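Long-range contacts in DNA polymerase sliding clamp B (Sulfolobus tokodaii, PDB 3AIZ), which forms part of a ring-shaped sliding clamp that encircles DNA and tethers the replicative polymerase and other DNA-processing proteins to it: residues Met47-Ile52 against Gln239-Ile244; Pro128-Ser133 against Asn224-Lys229; Val134-Asp139 against Lys185-Leu190. One frame throughout, in Å; residues are numbered along the deposited sequence.

Contact 1: Met47-Ile52 against Gln239-Ile244; sequences MVIFKI and QLIFWI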
loop_
_atom_site.group_PDB
_atom_site.type_symbol
_atom_site.label_atom_id
_atom_site.label_comp_id
_atom_site.label_asym_id
_atom_site.label_seq_id
_atom_site.Cartn_x
_atom_site.Cartn_y
_atom_site.Cartn_z
ATOM N N MET A 47 -26.539 -30.318 9.087
ATOM C CA MET A 47 -25.460 -31.297 9.081
ATOM C C MET A 47 -24.461 -30.987 7.976
ATOM O O MET A 47 -24.794 -31.045 6.793
ATOM C CB MET A 47 -26.005 -32.712 8.896
ATOM C CG MET A 47 -24.920 -33.761 8.695
ATOM S SD MET A 47 -25.568 -35.438 8.600
ATOM C CE MET A 47 -26.316 -35.592 10.221
ATOM N N VAL A 48 -23.235 -30.656 8.365
ATOM C CA VAL A 48 -22.192 -30.364 7.392
ATOM C C VAL A 48 -21.357 -31.607 7.108
ATOM O O VAL A 48 -20.845 -32.247 8.026
ATOM C CB VAL A 48 -21.274 -29.225 7.865
ATOM C CG1 VAL A 48 -20.257 -28.890 6.789
ATOM C CG2 VAL A 48 -22.097 -27.998 8.219
ATOM N N ILE A 49 -21.231 -31.946 5.829
ATOM C CA ILE A 49 -20.452 -33.107 5.423
ATOM C C ILE A 49 -19.364 -32.733 4.424
ATOM O O ILE A 49 -19.621 -32.065 3.424
ATOM C CB ILE A 49 -21.338 -34.201 4.797
ATOM C CG1 ILE A 49 -22.321 -34.752 5.829
ATOM C CG2 ILE A 49 -20.484 -35.326 4.243
ATOM C CD1 ILE A 49 -23.235 -35.819 5.277
ATOM N N PHE A 50 -18.146 -33.170 4.714
ATOM C CA PHE A 50 -17.032 -33.044 3.789
ATOM C C PHE A 50 -16.650 -34.446 3.344
ATOM O O PHE A 50 -16.364 -35.301 4.178
ATOM C CB PHE A 50 -15.854 -32.357 4.482
ATOM C CG PHE A 50 -14.531 -32.601 3.821
ATOM C CD1 PHE A 50 -14.224 -32.006 2.611
ATOM C CD2 PHE A 50 -13.587 -33.418 4.418
ATOM C CE1 PHE A 50 -13.005 -32.230 2.005
ATOM C CE2 PHE A 50 -12.367 -33.644 3.816
ATOM C CZ PHE A 50 -12.076 -33.049 2.608
ATOM N N LYS A 51 -16.661 -34.695 2.038
ATOM C CA LYS A 51 -16.415 -36.046 1.538
ATOM C C LYS A 51 -15.606 -36.099 0.243
ATOM O O LYS A 51 -15.910 -35.403 -0.725
ATOM C CB LYS A 51 -17.738 -36.800 1.367
ATOM C CG LYS A 51 -17.596 -38.161 0.700
ATOM C CD LYS A 51 -18.843 -39.010 0.893
ATOM C CE LYS A 51 -20.070 -38.345 0.296
ATOM N NZ LYS A 51 -21.318 -39.109 0.588
ATOM N N ILE A 52 -14.576 -36.939 0.237
ATOM C CA ILE A 52 -13.785 -37.193 -0.961
ATOM C C ILE A 52 -13.821 -38.676 -1.320
ATOM O O ILE A 52 -13.147 -39.489 -0.687
ATOM C CB ILE A 52 -12.318 -36.771 -0.777
ATOM C CG1 ILE A 52 -12.229 -35.310 -0.336
ATOM C CG2 ILE A 52 -11.539 -36.990 -2.063
ATOM C CD1 ILE A 52 -10.811 -34.790 -0.240
ATOM N N GLN A 239 -16.024 -32.940 -2.297
ATOM C CA GLN A 239 -17.449 -32.653 -2.287
ATOM C C GLN A 239 -17.944 -32.138 -0.940
ATOM O O GLN A 239 -17.609 -32.688 0.110
ATOM C CB GLN A 239 -18.226 -33.909 -2.691
ATOM C CG GLN A 239 -19.723 -33.717 -2.827
ATOM C CD GLN A 239 -20.409 -34.939 -3.409
ATOM O OE1 GLN A 239 -19.757 -35.934 -3.732
ATOM N NE2 GLN A 239 -21.728 -34.869 -3.549
ATOM N N LEU A 240 -18.737 -31.073 -0.982
ATOM C CA LEU A 240 -19.419 -30.571 0.204
ATOM C C LEU A 240 -20.882 -30.988 0.154
ATOM O O LEU A 240 -21.527 -30.892 -0.887
ATOM C CB LEU A 240 -19.311 -29.049 0.296
ATOM C CG LEU A 240 -18.244 -28.492 1.241
ATOM C CD1 LEU A 240 -18.201 -26.974 1.164
ATOM C CD2 LEU A 240 -18.503 -28.950 2.666
ATOM N N ILE A 241 -21.400 -31.460 1.281
ATOM C CA ILE A 241 -22.781 -31.915 1.343
ATOM C C ILE A 241 -23.470 -31.360 2.579
ATOM O O ILE A 241 -22.987 -31.532 3.698
ATOM C CB ILE A 241 -22.871 -33.452 1.358
ATOM C CG1 ILE A 241 -22.157 -34.039 0.138
ATOM C CG2 ILE A 241 -24.324 -33.901 1.404
ATOM C CD1 ILE A 241 -22.168 -35.547 0.093
ATOM N N PHE A 242 -24.597 -30.691 2.371
ATOM C CA PHE A 242 -25.341 -30.098 3.473
ATOM C C PHE A 242 -26.715 -30.731 3.618
ATOM O O PHE A 242 -27.329 -31.140 2.636
ATOM C CB PHE A 242 -25.485 -28.589 3.273
ATOM C CG PHE A 242 -24.179 -27.851 3.262
ATOM C CD1 PHE A 242 -23.530 -27.583 2.069
ATOM C CD2 PHE A 242 -23.603 -27.421 4.446
ATOM C CE1 PHE A 242 -22.329 -26.903 2.055
ATOM C CE2 PHE A 242 -22.402 -26.741 4.439
ATOM C CZ PHE A 242 -21.764 -26.482 3.242
ATOM N N TRP A 243 -27.187 -30.812 4.855
ATOM C CA TRP A 243 -28.541 -31.267 5.133
ATOM C C TRP A 243 -29.229 -30.276 6.061
ATOM O O TRP A 243 -28.761 -30.024 7.171
ATOM C CB TRP A 243 -28.534 -32.663 5.757
ATOM C CG TRP A 243 -28.283 -33.765 4.773
ATOM C CD1 TRP A 243 -27.096 -34.391 4.527
ATOM C CD2 TRP A 243 -29.245 -34.373 3.903
ATOM N NE1 TRP A 243 -27.260 -35.353 3.559
ATOM C CE2 TRP A 243 -28.569 -35.361 3.160
ATOM C CE3 TRP A 243 -30.612 -34.179 3.681
ATOM C CZ2 TRP A 243 -29.214 -36.152 2.210
ATOM C CZ3 TRP A 243 -31.250 -34.963 2.738
ATOM C CH2 TRP A 243 -30.550 -35.937 2.015
ATOM N N ILE A 244 -30.337 -29.709 5.594
ATOM C CA ILE A 244 -31.079 -28.726 6.373
ATOM C C ILE A 244 -32.394 -29.308 6.870
ATOM O O ILE A 244 -33.198 -29.806 6.082
ATOM C CB ILE A 244 -31.374 -27.448 5.555
ATOM C CG1 ILE A 244 -30.076 -26.746 5.148
ATOM C CG2 ILE A 244 -32.246 -26.497 6.355
ATOM C CD1 ILE A 244 -29.332 -27.426 4.024
#
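M47 and W243 are the first of five antiparallel pairs that join strand 46-53 of the N-terminal domain to strand 239-244 of the C-terminal domain of the PCNA fold. Six N-H...O bonds, two for each of M47-W243, I49-I241 and K51-Q239, zip the strands together. The I49 N to I241 O bond is 2.8 Å long. Between them lie the non-hydrogen-bonded pairs V48-F242 and F50-L240, where the CA of F242 also points its hydrogen at M47 O.

Apolar packing splits over the two faces. On the face carrying V48, F50, L240 and F242, V48 and F242 lie side by side, pointing the same way, both valine methyls meeting the ring at CE2, CG1 at 3.8 Å and CG2 at 4.0 Å; helix 202-211 covers L240 and F242 through V211 and V208. On the other face I49 and I241 meet CB to CB at 3.8 Å, and I49 CD1 reaches the edge of the W243 indole at CD1. The sulfur of M47 makes an oblique Met-aromatic contact with that indole, 5.3 Å from the centroid of its five-membered ring.

The charged end of K51 is held by a salt bridge to E127. Its chain bends at chi3 (60°), which lays CE 3.5 Å from I241 CD1.

Contact 2: Pro128-Ser133 against Asn224-Lys229; sequences PKVNLS and NNIPMK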
loop_
_atom_site.group_PDB
_atom_site.type_symbol
_atom_site.label_atom_id
_atom_site.label_comp_id
_atom_site.label_asym_id
_atom_site.label_seq_id
_atom_site.Cartn_x
_atom_site.Cartn_y
_atom_site.Cartn_z
ATOM N N PRO A 128 -29.441 -38.383 6.215
ATOM C CA PRO A 128 -30.883 -38.654 6.211
ATOM C C PRO A 128 -31.278 -39.502 5.007
ATOM O O PRO A 128 -30.817 -39.244 3.894
ATOM C CB PRO A 128 -31.498 -37.256 6.096
ATOM C CG PRO A 128 -30.476 -36.347 6.677
ATOM C CD PRO A 128 -29.148 -36.942 6.304
ATOM N N LYS A 129 -32.117 -40.508 5.232
ATOM C CA LYS A 129 -32.565 -41.381 4.153
ATOM C C LYS A 129 -33.997 -41.057 3.747
ATOM O O LYS A 129 -34.950 -41.494 4.391
ATOM C CB LYS A 129 -32.450 -42.853 4.562
ATOM C CG LYS A 129 -31.020 -43.332 4.767
ATOM C CD LYS A 129 -30.975 -44.817 5.091
ATOM C CE LYS A 129 -29.545 -45.305 5.259
ATOM N NZ LYS A 129 -29.485 -46.772 5.508
ATOM N N VAL A 130 -34.139 -40.285 2.676
ATOM C CA VAL A 130 -35.451 -39.870 2.201
ATOM C C VAL A 130 -35.490 -39.815 0.681
ATOM O O VAL A 130 -34.458 -39.915 0.018
ATOM C CB VAL A 130 -35.829 -38.482 2.745
ATOM C CG1 VAL A 130 -35.961 -38.518 4.260
ATOM C CG2 VAL A 130 -34.795 -37.454 2.319
ATOM N N ASN A 131 -36.689 -39.657 0.134
ATOM C CA ASN A 131 -36.855 -39.520 -1.305
ATOM C C ASN A 131 -36.948 -38.057 -1.715
ATOM O O ASN A 131 -37.935 -37.379 -1.424
ATOM C CB ASN A 131 -38.095 -40.275 -1.783
ATOM C CG ASN A 131 -38.361 -40.076 -3.265
ATOM O OD1 ASN A 131 -37.438 -40.081 -4.080
ATOM N ND2 ASN A 131 -39.630 -39.901 -3.620
ATOM N N LEU A 132 -35.909 -37.573 -2.386
ATOM C CA LEU A 132 -35.892 -36.204 -2.885
ATOM C C LEU A 132 -36.823 -36.058 -4.084
ATOM O O LEU A 132 -36.444 -36.352 -5.218
ATOM C CB LEU A 132 -34.467 -35.787 -3.256
ATOM C CG LEU A 132 -33.617 -35.139 -2.159
ATOM C CD1 LEU A 132 -34.024 -35.624 -0.777
ATOM C CD2 LEU A 132 -32.143 -35.417 -2.407
ATOM N N SER A 133 -38.047 -35.608 -3.822
ATOM C CA SER A 133 -39.044 -35.433 -4.869
ATOM C C SER A 133 -38.556 -34.444 -5.920
ATOM O O SER A 133 -38.803 -34.617 -7.112
ATOM C CB SER A 133 -40.360 -34.933 -4.271
ATOM O OG SER A 133 -40.766 -35.735 -3.176
ATOM N N ASN A 224 -41.597 -32.855 0.168
ATOM C CA ASN A 224 -42.625 -32.374 1.084
ATOM C C ASN A 224 -42.224 -32.495 2.548
ATOM O O ASN A 224 -42.210 -33.589 3.110
ATOM C CB ASN A 224 -43.955 -33.088 0.844
ATOM C CG ASN A 224 -44.808 -32.393 -0.196
ATOM O OD1 ASN A 224 -44.442 -32.321 -1.368
ATOM N ND2 ASN A 224 -45.954 -31.873 0.231
ATOM N N ASN A 225 -41.897 -31.359 3.157
ATOM C CA ASN A 225 -41.565 -31.310 4.575
ATOM C C ASN A 225 -40.462 -32.289 4.974
ATOM O O ASN A 225 -40.486 -32.852 6.068
ATOM C CB ASN A 225 -42.818 -31.542 5.420
ATOM C CG ASN A 225 -43.884 -30.487 5.183
ATOM O OD1 ASN A 225 -43.593 -29.389 4.705
ATOM N ND2 ASN A 225 -45.126 -30.813 5.521
ATOM N N ILE A 226 -39.499 -32.490 4.079
ATOM C CA ILE A 226 -38.335 -33.318 4.372
ATOM C C ILE A 226 -37.062 -32.484 4.229
ATOM O O ILE A 226 -37.066 -31.456 3.552
ATOM C CB ILE A 226 -38.255 -34.540 3.437
ATOM C CG1 ILE A 226 -37.893 -34.107 2.016
ATOM C CG2 ILE A 226 -39.564 -35.317 3.455
ATOM C CD1 ILE A 226 -37.708 -35.262 1.058
ATOM N N PRO A 227 -35.968 -32.923 4.871
ATOM C CA PRO A 227 -34.698 -32.190 4.824
ATOM C C PRO A 227 -34.240 -31.885 3.401
ATOM O O PRO A 227 -34.495 -32.670 2.488
ATOM C CB PRO A 227 -33.719 -33.155 5.495
ATOM C CG PRO A 227 -34.562 -33.946 6.421
ATOM C CD PRO A 227 -35.880 -34.120 5.724
ATOM N N MET A 228 -33.575 -30.748 3.224
ATOM C CA MET A 228 -33.028 -30.363 1.929
ATOM C C MET A 228 -31.554 -30.741 1.848
ATOM O O MET A 228 -30.809 -30.575 2.813
ATOM C CB MET A 228 -33.196 -28.860 1.697
ATOM C CG MET A 228 -32.435 -28.328 0.488
ATOM S SD MET A 228 -32.473 -26.528 0.342
ATOM C CE MET A 228 -34.169 -26.256 -0.162
ATOM N N LYS A 229 -31.142 -31.247 0.692
ATOM C CA LYS A 229 -29.768 -31.683 0.489
ATOM C C LYS A 229 -29.063 -30.821 -0.550
ATOM O O LYS A 229 -29.530 -30.696 -1.682
ATOM C CB LYS A 229 -29.748 -33.148 0.048
ATOM C CG LYS A 229 -28.365 -33.697 -0.257
ATOM C CD LYS A 229 -28.461 -35.105 -0.820
ATOM C CE LYS A 229 -27.090 -35.704 -1.080
ATOM N NZ LYS A 229 -27.197 -37.081 -1.635
#
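V130, N131 and L132 carry this contact, all three meeting the tip of I226 by van der Waals contact alone; no hydrogen bond joins the two segments. Following P128 and K129, V130 directs its CB toward the other segment, and its CG2 slides past the I226 side chain in the opposite sense, 3.9 Å from CD1. The CB of N131 points away, and it is the backbone that makes contact: its O lies 3.3 Å from the same I226 CD1.

L132 splits its two branches between two partners. CD1 touches I226 CD1 at 4.1 Å, while CD2 rests 4.0 Å from CD of K229, whose extended chain (chi1 177°, CG anti to the backbone N) crosses the leucine at about a right angle. P227 borders the same apolar patch. S133 OG stays 4.5 Å from N224 N, too far for a hydrogen bond.

The first segment is the end of the interdomain connecting loop of the PCNA clamp, which leads from strand 109-120 to strand 134-138 and here packs at the surface on the start of strand 226-233 of the C-terminal domain. That strand has strand 239-244 on one side and strand 218-223 on the other, the latter bonded through K229 and G221, while Y200 of strand 196-201 hydrogen-bonds to I226 O.

Contact 3: Val134-Asp139 against Lys185-Leu190; sequences VTFTTD and KPLKSL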
loop_
_atom_site.group_PDB
_atom_site.type_symbol
_atom_site.label_atom_id
_atom_site.label_comp_id
_atom_site.label_asym_id
_atom_site.label_seq_id
_atom_site.Cartn_x
_atom_site.Cartn_y
_atom_site.Cartn_z
ATOM N N VAL A 134 -37.860 -33.409 -5.466
ATOM C CA VAL A 134 -37.394 -32.352 -6.353
ATOM C C VAL A 134 -35.884 -32.169 -6.269
ATOM O O VAL A 134 -35.329 -32.010 -5.182
ATOM C CB VAL A 134 -38.068 -31.006 -6.022
ATOM C CG1 VAL A 134 -37.523 -29.906 -6.917
ATOM C CG2 VAL A 134 -39.577 -31.120 -6.163
ATOM N N THR A 135 -35.225 -32.197 -7.421
ATOM C CA THR A 135 -33.799 -31.909 -7.498
ATOM C C THR A 135 -33.523 -30.954 -8.652
ATOM O O THR A 135 -34.101 -31.084 -9.728
ATOM C CB THR A 135 -32.957 -33.189 -7.693
ATOM O OG1 THR A 135 -33.357 -33.853 -8.900
ATOM C CG2 THR A 135 -33.134 -34.134 -6.515
ATOM N N PHE A 136 -32.646 -29.986 -8.420
ATOM C CA PHE A 136 -32.233 -29.078 -9.481
ATOM C C PHE A 136 -30.761 -28.716 -9.350
ATOM O O PHE A 136 -30.199 -28.751 -8.257
ATOM C CB PHE A 136 -33.107 -27.819 -9.507
ATOM C CG PHE A 136 -33.074 -27.021 -8.234
ATOM C CD1 PHE A 136 -34.009 -27.244 -7.236
ATOM C CD2 PHE A 136 -32.123 -26.033 -8.041
ATOM C CE1 PHE A 136 -33.986 -26.503 -6.067
ATOM C CE2 PHE A 136 -32.097 -25.290 -6.875
ATOM C CZ PHE A 136 -33.030 -25.524 -5.889
ATOM N N THR A 137 -30.139 -28.381 -10.474
ATOM C CA THR A 137 -28.728 -28.030 -10.483
ATOM C C THR A 137 -28.544 -26.607 -10.991
ATOM O O THR A 137 -29.211 -26.185 -11.933
ATOM C CB THR A 137 -27.914 -29.002 -11.359
ATOM O OG1 THR A 137 -28.256 -30.351 -11.022
ATOM C CG2 THR A 137 -26.421 -28.794 -11.145
ATOM N N THR A 138 -27.642 -25.868 -10.357
ATOM C CA THR A 138 -27.387 -24.488 -10.743
ATOM C C THR A 138 -26.019 -24.030 -10.258
ATOM O O THR A 138 -25.448 -24.619 -9.342
ATOM C CB THR A 138 -28.461 -23.540 -10.179
ATOM O OG1 THR A 138 -28.176 -22.197 -10.588
ATOM C CG2 THR A 138 -28.487 -23.607 -8.662
ATOM N N ASP A 139 -25.496 -22.980 -10.880
ATOM C CA ASP A 139 -24.229 -22.401 -10.458
ATOM C C ASP A 139 -24.390 -21.766 -9.080
ATOM O O ASP A 139 -25.392 -21.108 -8.806
ATOM C CB ASP A 139 -23.748 -21.364 -11.472
ATOM C CG ASP A 139 -22.365 -20.831 -11.152
ATOM O OD1 ASP A 139 -21.382 -21.333 -11.739
ATOM O OD2 ASP A 139 -22.260 -19.912 -10.313
ATOM N N LYS A 185 -32.814 -20.917 -16.734
ATOM C CA LYS A 185 -32.962 -19.618 -16.092
ATOM C C LYS A 185 -33.316 -19.754 -14.615
ATOM O O LYS A 185 -34.479 -19.608 -14.238
ATOM C CB LYS A 185 -34.030 -18.788 -16.809
ATOM C CG LYS A 185 -34.207 -17.384 -16.254
ATOM C CD LYS A 185 -35.353 -16.653 -16.937
ATOM C CE LYS A 185 -35.559 -15.271 -16.337
ATOM N NZ LYS A 185 -36.718 -14.562 -16.948
ATOM N N PRO A 186 -32.309 -20.028 -13.770
ATOM C CA PRO A 186 -30.911 -20.238 -14.150
ATOM C C PRO A 186 -30.548 -21.713 -14.103
ATOM O O PRO A 186 -29.401 -22.073 -14.369
ATOM C CB PRO A 186 -30.143 -19.517 -13.033
ATOM C CG PRO A 186 -31.191 -19.162 -11.962
ATOM C CD PRO A 186 -32.436 -19.909 -12.312
ATOM N N LEU A 187 -31.517 -22.553 -13.755
ATOM C CA LEU A 187 -31.271 -23.976 -13.549
ATOM C C LEU A 187 -30.676 -24.645 -14.783
ATOM O O LEU A 187 -31.187 -24.496 -15.892
ATOM C CB LEU A 187 -32.565 -24.687 -13.146
ATOM C CG LEU A 187 -33.339 -24.076 -11.976
ATOM C CD1 LEU A 187 -34.621 -24.847 -11.721
ATOM C CD2 LEU A 187 -32.482 -24.030 -10.723
ATOM N N LYS A 188 -29.587 -25.378 -14.580
ATOM C CA LYS A 188 -28.989 -26.171 -15.644
ATOM C C LYS A 188 -29.797 -27.447 -15.851
ATOM O O LYS A 188 -29.822 -28.010 -16.945
ATOM C CB LYS A 188 -27.540 -26.519 -15.303
ATOM C CG LYS A 188 -26.648 -25.314 -15.069
ATOM C CD LYS A 188 -25.212 -25.742 -14.819
ATOM C CE LYS A 188 -24.299 -24.540 -14.647
ATOM N NZ LYS A 188 -22.879 -24.952 -14.470
ATOM N N SER A 189 -30.455 -27.897 -14.785
ATOM C CA SER A 189 -31.297 -29.086 -14.840
ATOM C C SER A 189 -32.365 -29.043 -13.753
ATOM O O SER A 189 -32.138 -28.508 -12.668
ATOM C CB SER A 189 -30.452 -30.352 -14.689
ATOM O OG SER A 189 -29.910 -30.449 -13.384
ATOM N N LEU A 190 -33.529 -29.610 -14.049
ATOM C CA LEU A 190 -34.633 -29.639 -13.097
ATOM C C LEU A 190 -35.390 -30.962 -13.169
ATOM O O LEU A 190 -35.866 -31.360 -14.231
ATOM C CB LEU A 190 -35.587 -28.469 -13.348
ATOM C CG LEU A 190 -36.830 -28.396 -12.458
ATOM C CD1 LEU A 190 -36.438 -28.284 -10.994
ATOM C CD2 LEU A 190 -37.712 -27.230 -12.867
HETATM O O HOH W 1 -31.301 -32.413 -11.016
#
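The ring of F136 meets L187 obliquely, the methyl CD2 of the leucine lying 3.4 Å from ring atom CD2, while V220 and F222 of strand 218-223 also pack on the phenylalanine. These are antiparallel strands with a classic beta bulge, K188 and S189 both facing T137. With chi1 at 60°, CG of F136 stands between the backbone N and carbonyl carbon, which brings the ring to L187. Separately, F136 CB meets CD1 of L190 at 3.7 Å.

Across the bulge, T137 N donates to S189 O at 3.0 Å, and T137 O accepts from K188 N at 2.8 Å, so both backbone polar atoms of T137 are used. T138 lies beside L187 and P186, and P186 follows a cis peptide bond. K188 runs out extended toward D139, whose OD2 caps D141 N at the start of helix 140-150, but K188 NZ is bound by Q216 O and N217 OD1. Just before P186, K185 forms a salt bridge to D102 of the neighbouring clamp C subunit, so the start of strand 186-192 lies at the interface with that subunit.

On the side of T137 and S189 the hydroxyls meet directly: T137 OG1 donates to S189 OG at 2.9 Å.

In the fold
Contacts 1 and 2 touch, with centres about 15 Å apart: strands 226-233 and 239-244 are consecutive in the chain and run as adjacent, antiparallel strands, and I244 N lies 3.0 Å from M228 O, a probable hydrogen bond. The W243 indole serves both, with CD2 3.5 Å from P128 CD and CZ2 3.3 Å from K229 CD. Contact 2 runs directly into contact 3, since S133 is followed by V134, although their centres are about 17 Å apart. Contacts 1 and 3 do not meet; their nearest atoms are about 9 Å apart. Contact 1 is centred about 4 Å from the centre of the chain, contact 3 about 18 Å from it.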